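Local coordinates for CocE/NonD family hydrolase (Staphylococcus aureus subsp. aureus COL, PDB 3III), which probably hydrolyses ester or amide bonds, as an alpha/beta-hydrolase of the CocE/NonD family related to X-Pro dipeptidyl-peptidases, at residues A[54-59]-A[121-126]; A[72-77]-A[169-174]; A[138-143]-A[175-180]. All coordinates share one frame; numbering follows the deposited sequence.

Contact 1. Residues A[54-59]-A[121-126]; sequences LYINIF and VKVALR
Tyr55 to Ile58 run antiparallel to Val121 to Ala124, their strand axes at 168° and 4.7 Å apart at closest approach. The pair belongs to the antiparallel margin of the central sheet of an alpha/beta-hydrolase fold, where strand 53-60 flanks the parallel core that begins with 119-124. Asn57 and Lys122 form a hydrogen-bonded pair: Lys122 N gives a nearly straight bond to Asn57 O (2.8 Å, 173° at the hydrogen), and Asn57 N answers to Lys122 O (2.9 Å). Toward Leu54 the strands begin to part. Ala124 N still donates to Tyr55 O, but a water takes up the other half of the exchange.

One face is aliphatic. Ile56 has CG1 between its backbone N and carbonyl carbon (chi1 66°), which leaves CG2 beside N to meet Val123 CG2 at 4.2 Å, while its CD1 reaches Val121 CG1; helix 140-154 closes over Leu54, Ile56 and Val123. On the other face Lys122 turns its amine away, to a salt bridge with Asp74, and the Asn57 amide is held by Lys78 and Asp79. The bridging water accepts from Tyr55 N at 3.0 Å and donates to Ala124 O at 2.8 Å.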
loop_
_atom_site.group_PDB
_atom_site.type_symbol
_atom_site.label_atom_id
_atom_site.label_comp_id
_atom_site.label_asym_id
_atom_site.label_seq_id
_atom_site.Cartn_x
_atom_site.Cartn_y
_atom_site.Cartn_z
ATOM N N LEU A 54 -20.703 -4.054 17.675
ATOM C CA LEU A 54 -19.847 -3.119 16.956
ATOM C C LEU A 54 -20.621 -1.824 16.779
ATOM O O LEU A 54 -21.860 -1.849 16.528
ATOM C CB LEU A 54 -19.446 -3.654 15.579
ATOM C CG LEU A 54 -18.094 -4.344 15.492
ATOM C CD1 LEU A 54 -17.889 -5.380 16.577
ATOM C CD2 LEU A 54 -17.859 -4.881 14.096
ATOM N N TYR A 55 -19.911 -0.721 16.915
ATOM C CA TYR A 55 -20.481 0.614 16.842
ATOM C C TYR A 55 -20.256 1.267 15.508
ATOM O O TYR A 55 -19.176 1.192 14.936
ATOM C CB TYR A 55 -19.982 1.502 17.993
ATOM C CG TYR A 55 -20.470 0.955 19.323
ATOM C CD1 TYR A 55 -21.578 1.500 19.962
ATOM C CD2 TYR A 55 -19.827 -0.124 19.913
ATOM C CE1 TYR A 55 -22.051 0.947 21.166
ATOM C CE2 TYR A 55 -20.292 -0.677 21.065
ATOM C CZ TYR A 55 -21.395 -0.138 21.691
ATOM O OH TYR A 55 -21.795 -0.667 22.872
ATOM N N ILE A 56 -21.288 1.925 15.012
ATOM C CA ILE A 56 -21.234 2.571 13.661
ATOM C C ILE A 56 -21.874 3.949 13.652
ATOM O O ILE A 56 -22.636 4.317 14.561
ATOM C CB ILE A 56 -21.987 1.710 12.575
ATOM C CG1 ILE A 56 -23.492 1.644 12.863
ATOM C CG2 ILE A 56 -21.475 0.285 12.600
ATOM C CD1 ILE A 56 -24.352 0.804 11.792
ATOM N N ASN A 57 -21.587 4.696 12.588
ATOM C CA ASN A 57 -22.372 5.853 12.200
ATOM C C ASN A 57 -22.953 5.611 10.819
ATOM O O ASN A 57 -22.310 5.011 9.965
ATOM C CB ASN A 57 -21.484 7.089 12.107
ATOM C CG ASN A 57 -20.828 7.443 13.422
ATOM O OD1 ASN A 57 -21.419 7.278 14.492
ATOM N ND2 ASN A 57 -19.641 8.019 13.340
ATOM N N ILE A 58 -24.151 6.125 10.594
ATOM C CA ILE A 58 -24.807 6.054 9.307
ATOM C C ILE A 58 -25.152 7.470 8.823
ATOM O O ILE A 58 -25.875 8.195 9.487
ATOM C CB ILE A 58 -26.157 5.297 9.398
ATOM C CG1 ILE A 58 -26.007 3.871 9.961
ATOM C CG2 ILE A 58 -26.882 5.282 8.017
ATOM C CD1 ILE A 58 -27.377 3.218 10.438
ATOM N N PHE A 59 -24.641 7.856 7.660
ATOM C CA PHE A 59 -25.009 9.120 7.042
ATOM C C PHE A 59 -25.884 8.794 5.856
ATOM O O PHE A 59 -25.479 7.979 4.989
ATOM C CB PHE A 59 -23.754 9.800 6.517
ATOM C CG PHE A 59 -22.774 10.233 7.599
ATOM C CD1 PHE A 59 -22.825 11.498 8.099
ATOM C CD2 PHE A 59 -21.825 9.336 8.113
ATOM C CE1 PHE A 59 -21.925 11.897 9.099
ATOM C CE2 PHE A 59 -20.922 9.702 9.076
ATOM C CZ PHE A 59 -20.958 10.988 9.574
ATOM N N VAL A 121 -21.792 4.329 5.553
ATOM C CA VAL A 121 -21.765 3.685 6.887
ATOM C C VAL A 121 -20.335 3.630 7.308
ATOM O O VAL A 121 -19.463 3.201 6.537
ATOM C CB VAL A 121 -22.345 2.249 6.908
ATOM C CG1 VAL A 121 -22.175 1.630 8.301
ATOM C CG2 VAL A 121 -23.821 2.205 6.400
ATOM N N LYS A 122 -20.063 4.107 8.523
ATOM C CA LYS A 122 -18.688 4.128 9.070
ATOM C C LYS A 122 -18.659 3.162 10.221
ATOM O O LYS A 122 -19.413 3.317 11.176
ATOM C CB LYS A 122 -18.303 5.540 9.551
ATOM C CG LYS A 122 -16.896 5.627 10.098
ATOM C CD LYS A 122 -15.844 5.635 8.944
ATOM C CE LYS A 122 -14.559 4.978 9.439
ATOM N NZ LYS A 122 -13.552 4.735 8.449
ATOM N N VAL A 123 -17.796 2.160 10.126
ATOM C CA VAL A 123 -17.771 1.032 11.042
ATOM C C VAL A 123 -16.543 1.123 11.941
ATOM O O VAL A 123 -15.412 1.273 11.460
ATOM C CB VAL A 123 -17.733 -0.328 10.297
ATOM C CG1 VAL A 123 -17.713 -1.483 11.311
ATOM C CG2 VAL A 123 -18.918 -0.403 9.347
ATOM N N ALA A 124 -16.805 1.056 13.251
ATOM C CA ALA A 124 -15.786 0.781 14.241
ATOM C C ALA A 124 -15.705 -0.729 14.448
ATOM O O ALA A 124 -16.625 -1.340 14.973
ATOM C CB ALA A 124 -16.096 1.506 15.548
ATOM N N LEU A 125 -14.589 -1.343 14.028
ATOM C CA LEU A 125 -14.429 -2.792 14.143
ATOM C C LEU A 125 -14.184 -3.159 15.601
ATOM O O LEU A 125 -13.956 -2.281 16.476
ATOM C CB LEU A 125 -13.339 -3.340 13.199
ATOM C CG LEU A 125 -13.740 -3.220 11.714
ATOM C CD1 LEU A 125 -12.499 -3.294 10.747
ATOM C CD2 LEU A 125 -14.773 -4.253 11.384
ATOM N N ARG A 126 -14.265 -4.460 15.849
ATOM C CA ARG A 126 -14.124 -5.022 17.197
ATOM C C ARG A 126 -12.836 -4.505 17.843
ATOM O O ARG A 126 -11.769 -4.460 17.216
ATOM C CB ARG A 126 -14.080 -6.530 17.145
ATOM C CG ARG A 126 -14.145 -7.203 18.503
ATOM C CD ARG A 126 -13.980 -8.715 18.390
ATOM N NE ARG A 126 -15.058 -9.348 17.637
ATOM C CZ ARG A 126 -15.960 -10.186 18.136
ATOM N NH1 ARG A 126 -15.939 -10.543 19.421
ATOM N NH2 ARG A 126 -16.891 -10.704 17.341
HETATM O O HOH W 1 -17.061 -0.947 17.752
#

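Contact 2. Residues A[72-77]-A[169-174]; sequences SADTYG and SYLAVT. With PLM (palmitic acid), chain G.
Tyr76 and Ser169 together grip O1 of the bound palmitic acid: Ser169 OG donates at 2.6 Å and Tyr76 OH at 2.7 Å. Ser169 sits between strand 162-168 and helix 170-179 with a positive phi (63°), and His274 hydrogen-bonds its OG; all this is consistent with the nucleophile elbow of an alpha/beta-hydrolase.

Tyr170, the next residue, is the hinge of the packing. Its CG lies anti to the backbone N (chi1 -163°), which carries it toward the 72-77 loop. There the ring sets an edge to the face of Tyr76, centroids 4.9 Å apart and planes at 62°. Its hydroxyl takes a weak hydrogen bond from Thr75 OG1, and Glu142 is its stronger partner. Thr75 N, buried without a partner, lies over one face of the same ring. An Asx turn shapes the loop: Asp74 OD1 accepts from Tyr76 N (2.9 Å) through its anti lone pair, while the OD2 that takes the Lys122 salt bridge lies 3.4 Å from Leu171 CG. Farther along the helix, Thr174 OG1 is 3.0 Å from Ala73 O and 3.1 Å from Tyr170 O, one proton between two acceptors.

The carboxyl head of the palmitic acid thus lies in the probable active site, beside the presumed nucleophile, and Tyr76 may serve the oxyanion hole, as a tyrosine does in the related cocaine esterase.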
loop_
_atom_site.group_PDB
_atom_site.type_symbol
_atom_site.label_atom_id
_atom_site.label_comp_id
_atom_site.label_asym_id
_atom_site.label_seq_id
_atom_site.Cartn_x
_atom_site.Cartn_y
_atom_site.Cartn_z
ATOM N N SER A 72 -16.949 1.822 5.034
ATOM C CA SER A 72 -15.565 1.588 5.392
ATOM C C SER A 72 -15.488 1.134 6.838
ATOM O O SER A 72 -16.383 1.441 7.704
ATOM C CB SER A 72 -14.682 2.825 5.161
ATOM O OG SER A 72 -14.921 3.803 6.161
ATOM N N ALA A 73 -14.400 0.422 7.151
ATOM C CA ALA A 73 -14.205 -0.104 8.516
ATOM C C ALA A 73 -12.728 -0.155 8.931
ATOM O O ALA A 73 -11.856 -0.575 8.177
ATOM C CB ALA A 73 -14.839 -1.454 8.655
ATOM N N ASP A 74 -12.471 0.237 10.184
ATOM C CA ASP A 74 -11.161 0.238 10.757
ATOM C C ASP A 74 -11.276 0.260 12.286
ATOM O O ASP A 74 -12.358 0.205 12.850
ATOM C CB ASP A 74 -10.381 1.469 10.251
ATOM C CG ASP A 74 -11.087 2.728 10.546
ATOM O OD1 ASP A 74 -11.123 3.108 11.726
ATOM O OD2 ASP A 74 -11.699 3.277 9.612
ATOM N N THR A 75 -10.131 0.261 12.931
ATOM C CA THR A 75 -10.039 0.380 14.371
ATOM C C THR A 75 -9.399 1.688 14.840
ATOM O O THR A 75 -8.929 1.794 15.960
ATOM C CB THR A 75 -9.304 -0.812 14.957
ATOM O OG1 THR A 75 -8.007 -0.909 14.393
ATOM C CG2 THR A 75 -10.079 -2.129 14.747
ATOM N N TYR A 76 -9.408 2.703 13.983
ATOM C CA TYR A 76 -8.799 3.998 14.306
ATOM C C TYR A 76 -9.721 5.003 15.005
ATOM O O TYR A 76 -9.237 5.996 15.514
ATOM C CB TYR A 76 -8.261 4.634 13.029
ATOM C CG TYR A 76 -7.144 3.911 12.345
ATOM C CD1 TYR A 76 -6.334 2.995 13.004
ATOM C CD2 TYR A 76 -6.792 4.249 11.048
ATOM C CE1 TYR A 76 -5.244 2.401 12.327
ATOM C CE2 TYR A 76 -5.684 3.673 10.404
ATOM C CZ TYR A 76 -4.928 2.772 11.036
ATOM O OH TYR A 76 -3.827 2.213 10.363
ATOM N N GLY A 77 -11.032 4.738 15.066
ATOM C CA GLY A 77 -11.972 5.682 15.631
ATOM C C GLY A 77 -12.936 6.153 14.555
ATOM O O GLY A 77 -12.526 6.805 13.606
ATOM N N SER A 169 -5.623 2.652 3.057
ATOM C CA SER A 169 -4.666 2.113 4.031
ATOM C C SER A 169 -5.389 1.026 4.860
ATOM O O SER A 169 -5.839 0.051 4.288
ATOM C CB SER A 169 -4.060 3.234 4.876
ATOM O OG SER A 169 -3.076 2.688 5.748
ATOM N N TYR A 170 -5.516 1.158 6.177
ATOM C CA TYR A 170 -6.224 0.112 6.991
ATOM C C TYR A 170 -7.630 -0.155 6.380
ATOM O O TYR A 170 -8.073 -1.295 6.293
ATOM C CB TYR A 170 -6.399 0.583 8.430
ATOM C CG TYR A 170 -6.728 -0.441 9.479
ATOM C CD1 TYR A 170 -5.845 -0.654 10.538
ATOM C CD2 TYR A 170 -7.950 -1.122 9.494
ATOM C CE1 TYR A 170 -6.141 -1.567 11.556
ATOM C CE2 TYR A 170 -8.260 -2.059 10.499
ATOM C CZ TYR A 170 -7.330 -2.273 11.530
ATOM O OH TYR A 170 -7.641 -3.172 12.546
ATOM N N LEU A 171 -8.295 0.913 5.918
ATOM C CA LEU A 171 -9.608 0.842 5.314
ATOM C C LEU A 171 -9.630 0.091 3.963
ATOM O O LEU A 171 -10.710 -0.266 3.460
ATOM C CB LEU A 171 -10.244 2.241 5.205
ATOM C CG LEU A 171 -10.475 3.071 6.499
ATOM C CD1 LEU A 171 -9.242 3.495 7.224
ATOM C CD2 LEU A 171 -11.321 4.300 6.075
ATOM N N ALA A 172 -8.465 -0.036 3.326
ATOM C CA ALA A 172 -8.256 -0.859 2.131
ATOM C C ALA A 172 -7.890 -2.294 2.482
ATOM O O ALA A 172 -8.428 -3.254 1.879
ATOM C CB ALA A 172 -7.177 -0.233 1.207
ATOM N N VAL A 173 -6.982 -2.475 3.452
ATOM C CA VAL A 173 -6.555 -3.839 3.837
ATOM C C VAL A 173 -7.773 -4.659 4.309
ATOM O O VAL A 173 -7.946 -5.828 3.930
ATOM C CB VAL A 173 -5.494 -3.827 4.974
ATOM C CG1 VAL A 173 -5.069 -5.296 5.377
ATOM C CG2 VAL A 173 -4.286 -2.962 4.617
ATOM N N THR A 174 -8.648 -4.036 5.096
ATOM C CA THR A 174 -9.852 -4.726 5.580
ATOM C C THR A 174 -10.800 -5.132 4.439
ATOM O O THR A 174 -11.590 -6.047 4.603
ATOM C CB THR A 174 -10.616 -3.904 6.611
ATOM O OG1 THR A 174 -10.909 -2.585 6.102
ATOM C CG2 THR A 174 -9.834 -3.756 7.913
HETATM C C1 PLM G . -2.189 4.487 8.310
HETATM O O1 PLM G . -2.984 3.560 8.177
HETATM O O2 PLM G . -1.600 4.896 7.294
HETATM C C2 PLM G . -1.942 5.046 9.675
HETATM C C3 PLM G . -1.133 6.331 9.643
HETATM C C4 PLM G . -0.975 7.041 10.988
HETATM C C5 PLM G . -0.414 8.490 10.875
HETATM C C6 PLM G . 0.334 9.043 12.118
HETATM C C7 PLM G . -0.042 10.425 12.706
HETATM C C8 PLM G . 0.827 11.646 12.305
HETATM O O HOH W 2 -12.895 -0.730 4.884
#

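Contact 3. Residues A[138-143]-A[175-180]; sequences WSKREA and QWWVAS
Trp177 lays one face of its indole against the backbone of Ser139 and Lys140, with Ser139 C 3.9 Å above the plane over the ring centre and Lys140 N offset toward the rim. At the edge, in plane, a water accepts from Trp177 NE1 at 2.9 Å and donates to Trp138 O at 2.8 Å, joining the ring to the turn that leads into the helix. The two helices involved, 140-154 and 170-179, pack on the same side of the central sheet of the alpha/beta-hydrolase fold, and here the first turn of one meets the later turns of the other.

A small residue permits the closeness: the CA atoms of Ala143 and Val178 are 4.6 Å apart. Ala143 CB rests on Trp177 CB at 3.8 Å, while CZ3 of the six-membered ring of Trp177 touches CB of Lys140 and, at 3.6 Å, its CA; the extended lysine chain carries its amine off.

The start of helix 140-154 is capped from within its own segment. Ser139 is the N-cap, its OG accepting from Glu142 N and also hydrogen-bonded to Ser136 O, and Glu142 OE2 reaches back to Trp138 N, which meets it from above the carboxylate plane. Across the interface, Val178 places CG2 anti to its backbone N, and this methyl comes within 3.4 Å of Ala143 O.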
loop_
_atom_site.group_PDB
_atom_site.type_symbol
_atom_site.label_atom_id
_atom_site.label_comp_id
_atom_site.label_asym_id
_atom_site.label_seq_id
_atom_site.Cartn_x
_atom_site.Cartn_y
_atom_site.Cartn_z
ATOM N N TRP A 138 -6.253 -6.835 10.773
ATOM C CA TRP A 138 -5.876 -7.446 9.496
ATOM C C TRP A 138 -5.816 -8.957 9.661
ATOM O O TRP A 138 -4.827 -9.612 9.297
ATOM C CB TRP A 138 -4.557 -6.816 8.991
ATOM C CG TRP A 138 -4.623 -5.354 8.808
ATOM C CD1 TRP A 138 -5.770 -4.601 8.744
ATOM C CD2 TRP A 138 -3.538 -4.418 8.633
ATOM N NE1 TRP A 138 -5.466 -3.299 8.556
ATOM C CE2 TRP A 138 -4.107 -3.151 8.476
ATOM C CE3 TRP A 138 -2.144 -4.530 8.585
ATOM C CZ2 TRP A 138 -3.339 -1.991 8.271
ATOM C CZ3 TRP A 138 -1.368 -3.358 8.360
ATOM C CH2 TRP A 138 -1.967 -2.119 8.230
ATOM N N SER A 139 -6.911 -9.507 10.215
ATOM C CA SER A 139 -7.072 -10.905 10.460
ATOM C C SER A 139 -8.387 -11.410 9.880
ATOM O O SER A 139 -9.282 -10.646 9.580
ATOM C CB SER A 139 -7.066 -11.162 11.972
ATOM O OG SER A 139 -8.184 -10.511 12.617
ATOM N N LYS A 140 -8.542 -12.714 9.837
ATOM C CA LYS A 140 -9.764 -13.291 9.383
ATOM C C LYS A 140 -10.905 -13.019 10.365
ATOM O O LYS A 140 -12.006 -12.751 9.933
ATOM C CB LYS A 140 -9.630 -14.797 9.216
ATOM C CG LYS A 140 -10.923 -15.412 8.603
ATOM C CD LYS A 140 -10.678 -16.846 8.257
ATOM C CE LYS A 140 -11.885 -17.478 7.655
ATOM N NZ LYS A 140 -11.663 -18.857 7.330
ATOM N N ARG A 141 -10.645 -13.120 11.659
ATOM C CA ARG A 141 -11.667 -12.809 12.669
ATOM C C ARG A 141 -12.178 -11.364 12.523
ATOM O O ARG A 141 -13.347 -11.086 12.670
ATOM C CB ARG A 141 -11.174 -13.102 14.093
ATOM C CG ARG A 141 -10.047 -12.210 14.663
ATOM C CD ARG A 141 -9.835 -12.637 16.176
ATOM N NE ARG A 141 -11.063 -12.306 16.903
ATOM C CZ ARG A 141 -11.348 -12.738 18.136
ATOM N NH1 ARG A 141 -10.497 -13.476 18.807
ATOM N NH2 ARG A 141 -12.497 -12.414 18.694
ATOM N N GLU A 142 -11.323 -10.447 12.142
ATOM C CA GLU A 142 -11.774 -9.080 11.908
ATOM C C GLU A 142 -12.624 -9.020 10.608
ATOM O O GLU A 142 -13.654 -8.361 10.556
ATOM C CB GLU A 142 -10.568 -8.145 11.783
ATOM C CG GLU A 142 -10.904 -6.714 11.549
ATOM C CD GLU A 142 -9.677 -5.768 11.509
ATOM O OE1 GLU A 142 -9.585 -4.903 12.403
ATOM O OE2 GLU A 142 -8.870 -5.833 10.550
ATOM N N ALA A 143 -12.148 -9.670 9.560
ATOM C CA ALA A 143 -12.918 -9.853 8.346
ATOM C C ALA A 143 -14.342 -10.453 8.582
ATOM O O ALA A 143 -15.345 -10.054 7.906
ATOM C CB ALA A 143 -12.111 -10.731 7.396
ATOM N N GLN A 175 -10.727 -4.427 3.314
ATOM C CA GLN A 175 -11.530 -4.816 2.114
ATOM C C GLN A 175 -10.960 -6.045 1.460
ATOM O O GLN A 175 -11.706 -6.931 1.114
ATOM C CB GLN A 175 -11.572 -3.707 1.106
ATOM C CG GLN A 175 -12.219 -2.420 1.629
ATOM C CD GLN A 175 -12.285 -1.389 0.504
ATOM O OE1 GLN A 175 -12.909 -1.654 -0.527
ATOM N NE2 GLN A 175 -11.653 -0.210 0.707
ATOM N N TRP A 176 -9.636 -6.132 1.294
ATOM C CA TRP A 176 -9.090 -7.370 0.747
ATOM C C TRP A 176 -9.533 -8.528 1.631
ATOM O O TRP A 176 -9.948 -9.583 1.150
ATOM C CB TRP A 176 -7.555 -7.336 0.701
ATOM C CG TRP A 176 -6.928 -6.323 -0.242
ATOM C CD1 TRP A 176 -6.024 -5.347 0.115
ATOM C CD2 TRP A 176 -7.075 -6.229 -1.677
ATOM N NE1 TRP A 176 -5.655 -4.626 -0.992
ATOM C CE2 TRP A 176 -6.235 -5.180 -2.111
ATOM C CE3 TRP A 176 -7.803 -6.962 -2.650
ATOM C CZ2 TRP A 176 -6.147 -4.787 -3.454
ATOM C CZ3 TRP A 176 -7.670 -6.589 -3.996
ATOM C CH2 TRP A 176 -6.855 -5.510 -4.383
ATOM N N TRP A 177 -9.380 -8.347 2.923
ATOM C CA TRP A 177 -9.834 -9.360 3.882
ATOM C C TRP A 177 -11.329 -9.775 3.737
ATOM O O TRP A 177 -11.628 -10.954 3.506
ATOM C CB TRP A 177 -9.488 -8.954 5.338
ATOM C CG TRP A 177 -8.152 -9.547 5.750
ATOM C CD1 TRP A 177 -6.976 -8.883 5.959
ATOM C CD2 TRP A 177 -7.866 -10.938 5.973
ATOM N NE1 TRP A 177 -6.003 -9.760 6.298
ATOM C CE2 TRP A 177 -6.506 -11.031 6.304
ATOM C CE3 TRP A 177 -8.619 -12.110 5.901
ATOM C CZ2 TRP A 177 -5.893 -12.254 6.572
ATOM C CZ3 TRP A 177 -8.020 -13.317 6.181
ATOM C CH2 TRP A 177 -6.682 -13.388 6.519
ATOM N N VAL A 178 -12.248 -8.828 3.886
ATOM C CA VAL A 178 -13.688 -9.224 3.888
ATOM C C VAL A 178 -14.105 -9.784 2.516
ATOM O O VAL A 178 -14.887 -10.732 2.418
ATOM C CB VAL A 178 -14.599 -8.073 4.381
ATOM C CG1 VAL A 178 -14.787 -6.966 3.310
ATOM C CG2 VAL A 178 -15.923 -8.610 4.866
ATOM N N ALA A 179 -13.537 -9.246 1.445
ATOM C CA ALA A 179 -13.868 -9.719 0.094
ATOM C C ALA A 179 -13.444 -11.183 -0.112
ATOM O O ALA A 179 -14.086 -11.919 -0.896
ATOM C CB ALA A 179 -13.269 -8.818 -1.009
ATOM N N SER A 180 -12.399 -11.622 0.601
ATOM C CA SER A 180 -11.966 -13.023 0.496
ATOM C C SER A 180 -13.041 -14.011 1.057
ATOM O O SER A 180 -13.013 -15.215 0.782
ATOM C CB SER A 180 -10.595 -13.240 1.177
ATOM O OG SER A 180 -10.715 -13.286 2.596
HETATM O O HOH W 3 -3.231 -9.208 6.977
#

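From the N terminus, strand 53-60 is the first partner to appear, and contact 1 closes its loop at 121-126, after strand 67-74 has been laid down. Contact 2 opens on the end of that strand, inside the first loop, and closes only at 169-174, so the two cross. Contact 3 opens at 138-143, once contact 1 is complete, and closes at 175-180; it crosses contact 2 and stands in series with contact 1. Lys122 joins contacts 1 and 2 across neighbouring strands, and Glu142 joins contacts 2 and 3 through Tyr170. Together the three tie the sheet's antiparallel margin to its parallel core and to two helices, with contact 2 alone carrying the probable active-site serine.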